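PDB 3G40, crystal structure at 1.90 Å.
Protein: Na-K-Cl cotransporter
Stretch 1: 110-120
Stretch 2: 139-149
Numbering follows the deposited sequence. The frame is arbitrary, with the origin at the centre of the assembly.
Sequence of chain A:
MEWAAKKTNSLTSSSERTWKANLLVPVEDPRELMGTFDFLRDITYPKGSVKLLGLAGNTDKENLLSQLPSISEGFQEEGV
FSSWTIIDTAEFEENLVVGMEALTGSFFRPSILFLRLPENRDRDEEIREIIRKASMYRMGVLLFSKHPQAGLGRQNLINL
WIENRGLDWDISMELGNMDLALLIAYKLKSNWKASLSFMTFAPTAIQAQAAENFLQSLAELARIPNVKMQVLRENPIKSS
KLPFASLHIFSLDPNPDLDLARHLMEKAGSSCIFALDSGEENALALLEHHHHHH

Stretch 1 110-120: PSILFLRLPEN
Stretch 2, residues 139-149: MGVLLFSKHPQ

The apolar centre of this contact lies on both faces of a two-stranded parallel pairing. On the face carrying Ile112, Phe114, Leu142 and Phe144, Leu142 (chi1 -69°, chi2 175°) packs against two residues of stretch 1: its CG lies 3.7 Å from Ile112 CG2, and its CB 4.0 Å from Phe114 CD1. Phe114 (chi1 -172°, chi2 97°) leans across the strand gap, so that its CZ reaches Phe144 CB at 3.7 Å; Phe144 itself (chi1 180°, chi2 43°) carries its ring away from stretch 1. Ile112 is m,t (-61°, 165°). Gly140 offers no side chain beside it.

On the other face, Leu143 (t,p; 176°, 70°) brings CD1 to 3.9 Å from Leu115 CB and 3.8 Å from Leu117 CB, bridging two residues of stretch 1. Leu115 (m,t; -57°, 172°) extends CD1 back to within 4.2 Å of Val141 CG1, while Leu113 (t,p; 179°, 61°) sets its CB 4.3 Å from Val141 CG2 (chi1 177°) and 3.9 Å from Met139 CE. Met139, with chi angles -78°, -180° and 85°, thus curls its methyl against the start of the pairing. The two stretches together bury 847 Å² against each other.

The backbone pairing runs in step with this packing. Strands 112-116 and 140-145 run at 18° to one another, in register Ile112-Gly140 through Arg116-Phe144, with paired CA atoms about 4.5 to 4.9 Å apart. Phi lies between -79° and -131° and psi between 115° and 164°, as in extended chain, except at Ser145, where psi falls to 90°. Parallel geometry makes one residue bond to the two flanking its partner: Leu113 N donates to Gly140 O and Leu142 N to Leu113 O, then Leu115 N to Leu142 O, Phe144 N to Leu115 O and Leu117 N to Phe144 O, each 2.8 Å with angles of 163-178° at hydrogen. Supporting CA-H...O contacts include Val141 CA to Leu113 O and Leu143 CA to Leu115 O, both 3.4 Å. The ladder loosens at its beginning, where Gly140 N to Ser111 O is a weak bond of 3.5 Å and 149°.

Beyond the strands, Leu117 (t,p; -175°, 59°) points toward stretch 2, its CD2 3.9 Å from Ser145 OG. One water joins the same two residues, donating to Leu117 O at 2.7 Å and lying 2.7 Å from Ser145 OG (chi1 -177°). At the exposed margin, the poorly ordered Glu119 places OE1 3.8 Å from Pro148 CG, a van der Waals contact. Nearby, Gln149 N donates to His147 ND1 at 3.1 Å, a hydrogen bond within stretch 2, where the chain has left the strand.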

# COMPACT_ATOMS: atom_id res chain seq x y z
N PRO A 110 -8.91 -22.32 15.46
CA PRO A 110 -9.47 -22.28 14.10
C PRO A 110 -8.57 -21.52 13.13
O PRO A 110 -8.04 -20.46 13.46
CB PRO A 110 -10.79 -21.53 14.31
CG PRO A 110 -11.23 -21.98 15.67
CD PRO A 110 -9.98 -22.32 16.47
N SER A 111 -8.38 -22.09 11.95
CA SER A 111 -7.52 -21.50 10.94
C SER A 111 -8.37 -20.92 9.82
O SER A 111 -9.48 -21.36 9.60
CB SER A 111 -6.55 -22.54 10.39
OG SER A 111 -5.51 -22.79 11.33
N ILE A 112 -7.81 -19.92 9.13
CA ILE A 112 -8.42 -19.31 7.95
C ILE A 112 -7.38 -19.28 6.83
O ILE A 112 -6.26 -18.82 7.03
CB ILE A 112 -8.81 -17.86 8.24
CG1 ILE A 112 -9.83 -17.80 9.37
CG2 ILE A 112 -9.33 -17.15 6.97
CD1 ILE A 112 -10.01 -16.42 9.96
N LEU A 113 -7.75 -19.76 5.65
CA LEU A 113 -6.85 -19.72 4.49
C LEU A 113 -6.91 -18.36 3.79
O LEU A 113 -7.98 -17.93 3.35
CB LEU A 113 -7.25 -20.82 3.49
CG LEU A 113 -6.40 -20.88 2.22
CD1 LEU A 113 -4.93 -21.17 2.57
CD2 LEU A 113 -6.94 -21.94 1.30
N PHE A 114 -5.76 -17.70 3.67
CA PHE A 114 -5.68 -16.39 3.02
C PHE A 114 -5.10 -16.50 1.61
O PHE A 114 -3.93 -16.85 1.43
CB PHE A 114 -4.85 -15.43 3.86
CG PHE A 114 -4.86 -14.01 3.35
CD1 PHE A 114 -5.73 -13.08 3.91
CD2 PHE A 114 -4.03 -13.60 2.32
CE1 PHE A 114 -5.76 -11.76 3.46
CE2 PHE A 114 -4.06 -12.28 1.86
CZ PHE A 114 -4.93 -11.36 2.44
N LEU A 115 -5.93 -16.18 0.61
CA LEU A 115 -5.53 -16.29 -0.79
C LEU A 115 -5.62 -14.96 -1.49
O LEU A 115 -6.53 -14.16 -1.23
CB LEU A 115 -6.43 -17.28 -1.53
CG LEU A 115 -6.52 -18.70 -1.00
CD1 LEU A 115 -7.59 -19.46 -1.75
CD2 LEU A 115 -5.18 -19.41 -1.13
N ARG A 116 -4.69 -14.73 -2.40
CA ARG A 116 -4.72 -13.56 -3.25
C ARG A 116 -5.41 -13.95 -4.55
O ARG A 116 -5.19 -15.03 -5.10
CB ARG A 116 -3.28 -13.08 -3.50
CG ARG A 116 -3.14 -11.87 -4.40
CD ARG A 116 -1.67 -11.60 -4.72
NE ARG A 116 -1.53 -10.93 -6.01
CZ ARG A 116 -1.23 -11.56 -7.14
NH1 ARG A 116 -1.01 -12.87 -7.13
NH2 ARG A 116 -1.13 -10.88 -8.27
N LEU A 117 -6.27 -13.06 -5.04
CA LEU A 117 -6.93 -13.27 -6.33
C LEU A 117 -6.08 -12.56 -7.39
O LEU A 117 -6.06 -11.34 -7.46
CB LEU A 117 -8.35 -12.68 -6.30
CG LEU A 117 -9.26 -12.91 -7.52
CD1 LEU A 117 -9.48 -14.38 -7.82
CD2 LEU A 117 -10.60 -12.19 -7.33
N PRO A 118 -5.38 -13.34 -8.22
CA PRO A 118 -4.49 -12.73 -9.21
C PRO A 118 -5.28 -12.09 -10.35
O PRO A 118 -6.45 -12.41 -10.55
CB PRO A 118 -3.68 -13.92 -9.74
CG PRO A 118 -3.92 -15.05 -8.77
CD PRO A 118 -5.28 -14.81 -8.19
N GLU A 119 -4.64 -11.18 -11.09
CA GLU A 119 -5.23 -10.62 -12.29
C GLU A 119 -5.32 -11.67 -13.40
O GLU A 119 -6.32 -11.75 -14.11
CB GLU A 119 -4.44 -9.39 -12.77
CG GLU A 119 -4.45 -8.22 -11.80
CD GLU A 119 -4.08 -6.90 -12.47
OE1 GLU A 119 -3.05 -6.30 -12.09
OE2 GLU A 119 -4.81 -6.46 -13.38
N ASN A 120 -4.28 -12.49 -13.55
CA ASN A 120 -4.32 -13.55 -14.56
C ASN A 120 -5.16 -14.75 -14.11
O ASN A 120 -5.08 -15.20 -12.97
CB ASN A 120 -2.90 -13.99 -14.97
CG ASN A 120 -2.31 -15.03 -14.04
OD1 ASN A 120 -2.38 -14.91 -12.81
ND2 ASN A 120 -1.72 -16.07 -14.61
N MET A 139 -11.91 -25.02 7.69
CA MET A 139 -11.26 -23.74 7.49
C MET A 139 -12.12 -22.69 6.77
O MET A 139 -12.80 -23.00 5.79
CB MET A 139 -9.93 -23.90 6.74
CG MET A 139 -8.80 -24.38 7.61
SD MET A 139 -7.26 -24.55 6.68
CE MET A 139 -6.58 -22.90 6.73
N GLY A 140 -12.06 -21.46 7.26
CA GLY A 140 -12.62 -20.34 6.53
C GLY A 140 -11.65 -19.94 5.43
O GLY A 140 -10.48 -20.35 5.43
N VAL A 141 -12.13 -19.15 4.48
CA VAL A 141 -11.28 -18.65 3.40
C VAL A 141 -11.46 -17.14 3.25
O VAL A 141 -12.59 -16.63 3.26
CB VAL A 141 -11.59 -19.35 2.06
CG1 VAL A 141 -10.74 -18.76 0.94
CG2 VAL A 141 -11.37 -20.86 2.17
N LEU A 142 -10.33 -16.43 3.14
CA LEU A 142 -10.34 -15.02 2.77
C LEU A 142 -9.70 -14.90 1.40
O LEU A 142 -8.56 -15.33 1.21
CB LEU A 142 -9.57 -14.18 3.78
CG LEU A 142 -10.20 -14.02 5.17
CD1 LEU A 142 -9.26 -13.27 6.10
CD2 LEU A 142 -11.56 -13.29 5.06
N LEU A 143 -10.43 -14.35 0.44
CA LEU A 143 -9.87 -14.16 -0.89
C LEU A 143 -9.73 -12.67 -1.16
O LEU A 143 -10.72 -11.92 -1.20
CB LEU A 143 -10.76 -14.85 -1.93
CG LEU A 143 -10.38 -14.69 -3.40
CD1 LEU A 143 -9.08 -15.45 -3.76
CD2 LEU A 143 -11.54 -15.12 -4.29
N PHE A 144 -8.49 -12.23 -1.33
CA PHE A 144 -8.19 -10.80 -1.38
C PHE A 144 -7.94 -10.31 -2.80
O PHE A 144 -7.08 -10.82 -3.52
CB PHE A 144 -7.00 -10.52 -0.46
CG PHE A 144 -6.56 -9.08 -0.42
CD1 PHE A 144 -7.50 -8.05 -0.35
CD2 PHE A 144 -5.22 -8.77 -0.40
CE1 PHE A 144 -7.08 -6.72 -0.29
CE2 PHE A 144 -4.79 -7.46 -0.33
CZ PHE A 144 -5.72 -6.43 -0.29
N SER A 145 -8.70 -9.30 -3.22
CA SER A 145 -8.54 -8.77 -4.56
C SER A 145 -8.10 -7.31 -4.44
O SER A 145 -8.92 -6.39 -4.35
CB SER A 145 -9.85 -8.91 -5.35
OG SER A 145 -9.69 -8.46 -6.69
N LYS A 146 -6.80 -7.11 -4.41
CA LYS A 146 -6.24 -5.78 -4.16
C LYS A 146 -6.26 -4.96 -5.42
O LYS A 146 -5.76 -5.40 -6.46
CB LYS A 146 -4.81 -5.88 -3.60
CG LYS A 146 -4.19 -4.52 -3.34
CD LYS A 146 -3.09 -4.57 -2.28
CE LYS A 146 -1.72 -4.67 -2.91
NZ LYS A 146 -0.65 -4.46 -1.87
N HIS A 147 -6.83 -3.77 -5.36
CA HIS A 147 -6.90 -2.94 -6.56
C HIS A 147 -5.51 -2.48 -6.97
O HIS A 147 -4.76 -1.97 -6.13
CB HIS A 147 -7.82 -1.73 -6.34
CG HIS A 147 -8.19 -1.03 -7.61
ND1 HIS A 147 -7.35 -0.15 -8.24
CD2 HIS A 147 -9.29 -1.14 -8.39
CE1 HIS A 147 -7.92 0.28 -9.35
NE2 HIS A 147 -9.10 -0.31 -9.47
N PRO A 148 -5.16 -2.66 -8.25
CA PRO A 148 -3.79 -2.45 -8.75
C PRO A 148 -3.36 -0.99 -8.71
O PRO A 148 -2.16 -0.73 -8.76
CB PRO A 148 -3.85 -2.93 -10.20
CG PRO A 148 -5.14 -3.64 -10.35
CD PRO A 148 -6.07 -3.12 -9.31
N GLN A 149 -4.30 -0.07 -8.63
CA GLN A 149 -3.96 1.35 -8.52
C GLN A 149 -4.24 1.90 -7.12
O GLN A 149 -3.39 2.56 -6.52
CB GLN A 149 -4.73 2.19 -9.54
CG GLN A 149 -4.18 2.13 -10.95
CD GLN A 149 -4.64 0.90 -11.71
OE1 GLN A 149 -5.83 0.62 -11.79
NE2 GLN A 149 -3.69 0.18 -12.30
O HOH W 1 -7.90 -9.55 -8.34